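Local coordinates for acyl-CoA dehydrogenase (Mycobacterium thermoresistibile, PDB 3NF4) that catalyses the FAD-dependent alpha,beta-dehydrogenation of acyl-CoA thioesters, holding its flavin cofactor in a site shared between subunits, at the flavin-adenine dinucleotide site. Residues are numbered along the deposited sequence; one frame, centred on the assembly and turned at random. Chains: chain A/B/C, acyl-CoA dehydrogenase.

The flavin-adenine dinucleotide site. Residues chain A 133, 136, 141-142, 166, 168, 217, 366, 369-370, 373, 375-376; chain B 276, 278-279, 283, 286, 289, 344-345, 347-348; chain C 287. With FAD (flavin-adenine dinucleotide), chain D.
Three contacts grip the flavin carbonyl oxygen FAD O4: water 2 at 2.7 Å, and weaker bonds from the backbone N and the hydroxyl of A:Thr168. Water 2 is itself tied to backbone N and O of A:Tyr133 and to A:Thr168 O. In this acyl-CoA dehydrogenase-family site, A:Thr168 OG1, anti to its carbonyl carbon, also donates to FAD N5 (3.1 Å), the atom that receives hydride in this family. FAD N3 donates to A:Tyr133 O (3.2 Å), approaching above the carbonyl plane. A:Ser136 OG bonds FAD N1 at 2.9 Å while its backbone N reaches FAD O2, a pairing that might stabilise negative charge on a reduced flavin. A:Trp166, CG anti to its carbonyl carbon, packs alongside the flavin at FAD N10 and C1'. CG of A:Phe370 sits between backbone N and carbonyl carbon (chi1 62°), setting its CD1 edge against the FAD dimethylbenzene ring, planes 87° apart.

Chain B supplies the pyrophosphate's salt bridge: B:Arg276 NE points at alpha-phosphate FAD O2A (2.8 Å), which lies close to the guanidinium plane; NH1 weakly spans FAD O2A and FAD O2P of the flavin-side phosphate. A:Ser142 OG donates to FAD O1A, the other non-bridging alpha-phosphate oxygen. A:Thr373 OG1 meets the adenosine ribose 2'-hydroxyl FAD O2B at 2.8 Å. A:Gln375 OE1 weakly accepts from FAD O2B and, on a lone pair, takes B:Gln344 NE2 (3.1 Å), tip to tip across the subunit boundary. B:His286 stacks on the adenine six-membered ring, 13° from parallel, held by NE2 donating to B:Ala278 O; A:Ile376 CD1 lies over the base's imidazole ring.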
loop_
_atom_site.group_PDB
_atom_site.type_symbol
_atom_site.label_atom_id
_atom_site.label_comp_id
_atom_site.label_asym_id
_atom_site.label_seq_id
_atom_site.Cartn_x
_atom_site.Cartn_y
_atom_site.Cartn_z
ATOM N N TYR A 133 -12.178 33.402 -0.839
ATOM C CA TYR A 133 -12.891 32.737 -1.918
ATOM C C TYR A 133 -14.034 31.930 -1.262
ATOM O O TYR A 133 -13.773 31.141 -0.341
ATOM C CB TYR A 133 -11.888 31.834 -2.640
ATOM C CG TYR A 133 -12.337 31.208 -3.945
ATOM C CD1 TYR A 133 -12.223 31.897 -5.146
ATOM C CD2 TYR A 133 -12.812 29.892 -3.985
ATOM C CE1 TYR A 133 -12.616 31.324 -6.359
ATOM C CE2 TYR A 133 -13.202 29.301 -5.200
ATOM C CZ TYR A 133 -13.100 30.033 -6.380
ATOM O OH TYR A 133 -13.475 29.475 -7.580
ATOM N N SER A 136 -18.364 26.901 -1.099
ATOM C CA SER A 136 -18.974 25.824 -0.328
ATOM C C SER A 136 -20.129 26.244 0.611
ATOM O O SER A 136 -20.105 27.325 1.205
ATOM C CB SER A 136 -17.896 25.105 0.491
ATOM O OG SER A 136 -16.875 24.583 -0.337
ATOM N N GLY A 141 -20.267 20.651 -0.614
ATOM C CA GLY A 141 -18.822 20.869 -0.711
ATOM C C GLY A 141 -18.310 20.278 -2.015
ATOM O O GLY A 141 -17.990 21.016 -2.955
ATOM N N SER A 142 -18.247 18.944 -2.064
ATOM C CA SER A 142 -17.889 18.201 -3.284
ATOM C C SER A 142 -18.804 18.541 -4.462
ATOM O O SER A 142 -18.323 18.744 -5.587
ATOM C CB SER A 142 -17.902 16.672 -3.050
ATOM O OG SER A 142 -16.922 16.246 -2.105
ATOM N N TRP A 166 -17.041 27.222 5.510
ATOM C CA TRP A 166 -15.628 26.894 5.306
ATOM C C TRP A 166 -14.868 28.005 4.592
ATOM O O TRP A 166 -14.177 27.734 3.648
ATOM C CB TRP A 166 -15.451 25.582 4.527
ATOM C CG TRP A 166 -16.264 24.386 5.037
ATOM C CD1 TRP A 166 -17.287 23.745 4.378
ATOM C CD2 TRP A 166 -16.112 23.695 6.288
ATOM N NE1 TRP A 166 -17.786 22.728 5.147
ATOM C CE2 TRP A 166 -17.090 22.671 6.322
ATOM C CE3 TRP A 166 -15.255 23.848 7.384
ATOM C CZ2 TRP A 166 -17.229 21.795 7.408
ATOM C CZ3 TRP A 166 -15.393 22.975 8.477
ATOM C CH2 TRP A 166 -16.374 21.961 8.476
ATOM N N THR A 168 -11.853 30.231 4.457
ATOM C CA THR A 168 -10.487 30.572 4.869
ATOM C C THR A 168 -10.247 32.084 4.895
ATOM O O THR A 168 -10.471 32.772 3.894
ATOM C CB THR A 168 -9.481 29.962 3.887
ATOM O OG1 THR A 168 -9.579 28.533 3.951
ATOM C CG2 THR A 168 -8.051 30.417 4.203
ATOM N N THR A 217 -11.079 29.757 9.901
ATOM C CA THR A 217 -12.023 29.245 8.921
ATOM C C THR A 217 -13.446 29.474 9.476
ATOM O O THR A 217 -13.782 28.979 10.551
ATOM C CB THR A 217 -11.755 27.710 8.679
ATOM O OG1 THR A 217 -10.390 27.507 8.261
ATOM C CG2 THR A 217 -12.695 27.134 7.621
ATOM N N ILE A 366 -5.984 17.303 6.586
ATOM C CA ILE A 366 -6.997 18.164 5.896
ATOM C C ILE A 366 -6.627 18.401 4.409
ATOM O O ILE A 366 -7.487 18.629 3.554
ATOM C CB ILE A 366 -7.202 19.531 6.643
ATOM C CG1 ILE A 366 -8.380 20.374 6.060
ATOM C CG2 ILE A 366 -5.937 20.378 6.577
ATOM C CD1 ILE A 366 -9.757 19.640 5.919
ATOM N N ILE A 369 -8.306 16.411 1.951
ATOM C CA ILE A 369 -9.735 16.708 1.962
ATOM C C ILE A 369 -10.133 17.979 1.187
ATOM O O ILE A 369 -11.028 17.916 0.347
ATOM C CB ILE A 369 -10.318 16.739 3.415
ATOM C CG1 ILE A 369 -10.450 15.311 3.957
ATOM C CG2 ILE A 369 -11.666 17.449 3.460
ATOM C CD1 ILE A 369 -10.357 15.178 5.471
ATOM N N PHE A 370 -9.507 19.123 1.439
ATOM C CA PHE A 370 -9.925 20.310 0.686
ATOM C C PHE A 370 -9.338 20.460 -0.732
ATOM O O PHE A 370 -8.462 19.696 -1.126
ATOM C CB PHE A 370 -9.859 21.607 1.510
ATOM C CG PHE A 370 -8.477 22.002 1.996
ATOM C CD1 PHE A 370 -8.362 22.794 3.145
ATOM C CD2 PHE A 370 -7.326 21.631 1.325
ATOM C CE1 PHE A 370 -7.109 23.193 3.639
ATOM C CE2 PHE A 370 -6.061 22.027 1.798
ATOM C CZ PHE A 370 -5.958 22.812 2.958
ATOM N N THR A 373 -11.567 16.479 -2.630
ATOM C CA THR A 373 -11.078 15.327 -1.865
ATOM C C THR A 373 -10.321 14.417 -2.814
ATOM O O THR A 373 -10.531 14.455 -4.041
ATOM C CB THR A 373 -12.234 14.490 -1.168
ATOM O OG1 THR A 373 -13.013 13.794 -2.153
ATOM C CG2 THR A 373 -13.172 15.374 -0.345
ATOM N N GLN A 375 -10.911 11.361 -3.333
ATOM C CA GLN A 375 -11.873 10.516 -4.092
ATOM C C GLN A 375 -12.413 11.260 -5.356
ATOM O O GLN A 375 -12.516 10.668 -6.436
ATOM C CB GLN A 375 -13.015 9.997 -3.220
ATOM C CG GLN A 375 -12.621 8.933 -2.192
ATOM C CD GLN A 375 -11.747 9.477 -1.041
ATOM O OE1 GLN A 375 -12.024 10.550 -0.470
ATOM N NE2 GLN A 375 -10.664 8.738 -0.719
ATOM N N ILE A 376 -12.728 12.543 -5.220
ATOM C CA ILE A 376 -13.063 13.386 -6.389
ATOM C C ILE A 376 -11.900 13.483 -7.425
ATOM O O ILE A 376 -12.151 13.371 -8.651
ATOM C CB ILE A 376 -13.637 14.796 -5.935
ATOM C CG1 ILE A 376 -15.153 14.721 -5.806
ATOM C CG2 ILE A 376 -13.337 15.921 -6.910
ATOM C CD1 ILE A 376 -15.650 13.962 -4.614
ATOM N N ARG B 276 -25.346 10.912 5.161
ATOM C CA ARG B 276 -24.885 12.020 4.330
ATOM C C ARG B 276 -25.121 11.705 2.840
ATOM O O ARG B 276 -24.914 10.555 2.401
ATOM C CB ARG B 276 -23.407 12.320 4.642
ATOM C CG ARG B 276 -22.709 13.393 3.763
ATOM C CD ARG B 276 -23.359 14.792 3.902
ATOM N NE ARG B 276 -22.511 15.833 3.334
ATOM C CZ ARG B 276 -22.602 17.136 3.615
ATOM N NH1 ARG B 276 -21.743 17.992 3.049
ATOM N NH2 ARG B 276 -23.544 17.585 4.454
ATOM N N ALA B 278 -24.629 13.041 -1.430
ATOM C CA ALA B 278 -24.000 13.907 -2.445
ATOM C C ALA B 278 -24.354 13.446 -3.854
ATOM O O ALA B 278 -24.505 12.240 -4.120
ATOM C CB ALA B 278 -22.461 13.974 -2.253
ATOM N N PHE B 279 -24.510 14.415 -4.753
ATOM C CA PHE B 279 -24.896 14.136 -6.138
ATOM C C PHE B 279 -26.193 13.301 -6.201
ATOM O O PHE B 279 -26.320 12.388 -7.025
ATOM C CB PHE B 279 -23.725 13.472 -6.899
ATOM C CG PHE B 279 -22.474 14.331 -6.971
ATOM C CD1 PHE B 279 -21.524 14.293 -5.951
ATOM C CD2 PHE B 279 -22.260 15.188 -8.062
ATOM C CE1 PHE B 279 -20.363 15.102 -6.012
ATOM C CE2 PHE B 279 -21.121 16.004 -8.139
ATOM C CZ PHE B 279 -20.161 15.960 -7.110
ATOM N N ILE B 283 -23.896 8.657 0.385
ATOM C CA ILE B 283 -22.494 8.512 -0.042
ATOM C C ILE B 283 -21.931 7.062 -0.033
ATOM O O ILE B 283 -21.041 6.752 -0.822
ATOM C CB ILE B 283 -21.521 9.502 0.641
ATOM C CG1 ILE B 283 -21.607 9.417 2.165
ATOM C CG2 ILE B 283 -21.737 10.929 0.097
ATOM C CD1 ILE B 283 -20.457 10.059 2.844
ATOM N N HIS B 286 -22.078 5.574 -3.568
ATOM C CA HIS B 286 -20.979 5.815 -4.530
ATOM C C HIS B 286 -19.964 4.636 -4.414
ATOM O O HIS B 286 -19.350 4.456 -3.355
ATOM C CB HIS B 286 -20.297 7.193 -4.304
ATOM C CG HIS B 286 -21.212 8.375 -4.502
ATOM N ND1 HIS B 286 -21.649 8.785 -5.748
ATOM C CD2 HIS B 286 -21.775 9.229 -3.610
ATOM C CE1 HIS B 286 -22.441 9.837 -5.613
ATOM N NE2 HIS B 286 -22.545 10.119 -4.326
ATOM N N LEU B 289 -16.366 5.097 -2.724
ATOM C CA LEU B 289 -16.465 5.251 -1.279
ATOM C C LEU B 289 -16.805 3.953 -0.567
ATOM O O LEU B 289 -16.305 3.699 0.537
ATOM C CB LEU B 289 -17.500 6.324 -0.907
ATOM C CG LEU B 289 -17.255 6.760 0.547
ATOM C CD1 LEU B 289 -16.213 7.870 0.681
ATOM C CD2 LEU B 289 -18.557 7.087 1.276
ATOM N N GLN B 344 -11.349 10.795 6.475
ATOM C CA GLN B 344 -11.637 10.943 5.038
ATOM C C GLN B 344 -13.144 10.724 4.679
ATOM O O GLN B 344 -13.714 11.506 3.913
ATOM C CB GLN B 344 -10.749 9.974 4.232
ATOM C CG GLN B 344 -10.603 10.278 2.749
ATOM C CD GLN B 344 -9.807 11.585 2.474
ATOM O OE1 GLN B 344 -9.019 12.042 3.297
ATOM N NE2 GLN B 344 -10.024 12.166 1.304
ATOM N N VAL B 345 -13.765 9.656 5.200
ATOM C CA VAL B 345 -15.203 9.370 4.958
ATOM C C VAL B 345 -16.104 10.544 5.390
ATOM O O VAL B 345 -17.050 10.890 4.650
ATOM C CB VAL B 345 -15.670 8.065 5.653
ATOM C CG1 VAL B 345 -17.217 7.927 5.639
ATOM C CG2 VAL B 345 -15.026 6.856 5.004
ATOM N N GLY B 347 -15.329 13.797 5.474
ATOM C CA GLY B 347 -15.022 15.104 4.853
ATOM C C GLY B 347 -14.621 16.207 5.824
ATOM O O GLY B 347 -14.039 15.934 6.879
ATOM N N GLY B 348 -14.931 17.459 5.471
ATOM C CA GLY B 348 -14.605 18.632 6.290
ATOM C C GLY B 348 -14.996 18.585 7.765
ATOM O O GLY B 348 -14.185 18.976 8.621
ATOM N N GLN C 287 -17.682 2.833 -10.842
ATOM C CA GLN C 287 -16.750 3.761 -10.132
ATOM C C GLN C 287 -15.494 3.044 -9.470
ATOM O O GLN C 287 -14.343 3.481 -9.652
ATOM C CB GLN C 287 -17.518 4.696 -9.158
ATOM C CG GLN C 287 -16.755 5.969 -8.750
ATOM C CD GLN C 287 -17.447 6.848 -7.670
ATOM O OE1 GLN C 287 -17.715 8.019 -7.908
ATOM N NE2 GLN C 287 -17.680 6.298 -6.488
HETATM P PA FAD D . -18.738 15.750 1.292
HETATM O O1A FAD D . -18.974 16.301 -0.087
HETATM O O2A FAD D . -19.933 15.624 2.200
HETATM O O5B FAD D . -18.074 14.286 1.158
HETATM C C5B FAD D . -17.971 13.346 2.226
HETATM C C4B FAD D . -17.288 12.068 1.715
HETATM O O4B FAD D . -17.991 11.481 0.599
HETATM C C3B FAD D . -15.867 12.350 1.244
HETATM O O3B FAD D . -15.020 11.286 1.673
HETATM C C2B FAD D . -15.956 12.329 -0.273
HETATM O O2B FAD D . -14.690 12.005 -0.890
HETATM C C1B FAD D . -17.113 11.345 -0.532
HETATM N N9A FAD D . -17.758 11.704 -1.819
HETATM C C8A FAD D . -18.488 12.830 -2.074
HETATM N N7A FAD D . -18.867 12.819 -3.371
HETATM C C5A FAD D . -18.380 11.684 -3.925
HETATM C C6A FAD D . -18.451 11.130 -5.200
HETATM N N6A FAD D . -19.117 11.787 -6.182
HETATM N N1A FAD D . -17.843 9.930 -5.449
HETATM C C2A FAD D . -17.172 9.279 -4.478
HETATM N N3A FAD D . -17.084 9.806 -3.245
HETATM C C4A FAD D . -17.674 10.991 -2.947
HETATM N N1 FAD D . -14.358 25.807 0.573
HETATM C C2 FAD D . -14.338 26.955 -0.171
HETATM O O2 FAD D . -15.120 27.104 -1.146
HETATM N N3 FAD D . -13.470 27.956 0.132
HETATM C C4 FAD D . -12.601 27.843 1.171
HETATM O O4 FAD D . -11.818 28.796 1.417
HETATM C C4X FAD D . -12.599 26.666 1.944
HETATM N N5 FAD D . -11.749 26.534 2.997
HETATM C C5X FAD D . -11.786 25.401 3.749
HETATM C C6 FAD D . -10.917 25.267 4.833
HETATM C C7 FAD D . -10.932 24.116 5.622
HETATM C C7M FAD D . -9.975 24.013 6.787
HETATM C C8 FAD D . -11.835 23.095 5.305
HETATM C C8M FAD D . -11.941 21.808 6.083
HETATM C C9 FAD D . -12.695 23.234 4.219
HETATM C C9A FAD D . -12.688 24.373 3.428
HETATM N N10 FAD D . -13.539 24.479 2.373
HETATM C C10 FAD D . -13.515 25.630 1.633
HETATM C "C1'" FAD D . -14.502 23.383 2.043
HETATM C "C2'" FAD D . -13.862 22.114 1.420
HETATM O "O2'" FAD D . -13.435 22.394 0.072
HETATM C "C3'" FAD D . -14.787 20.866 1.531
HETATM O "O3'" FAD D . -14.896 20.533 2.922
HETATM C "C4'" FAD D . -14.359 19.585 0.778
HETATM O "O4'" FAD D . -13.982 19.866 -0.583
HETATM C "C5'" FAD D . -15.369 18.408 0.764
HETATM O "O5'" FAD D . -16.782 18.713 0.869
HETATM P P FAD D . -17.642 18.225 2.159
HETATM O O1P FAD D . -16.904 18.651 3.416
HETATM O O2P FAD D . -19.080 18.642 2.021
HETATM O O3P FAD D . -17.566 16.608 2.022
HETATM O O HOH W 1 -14.450 17.835 -2.756
HETATM O O HOH W 2 -11.524 31.482 1.355
#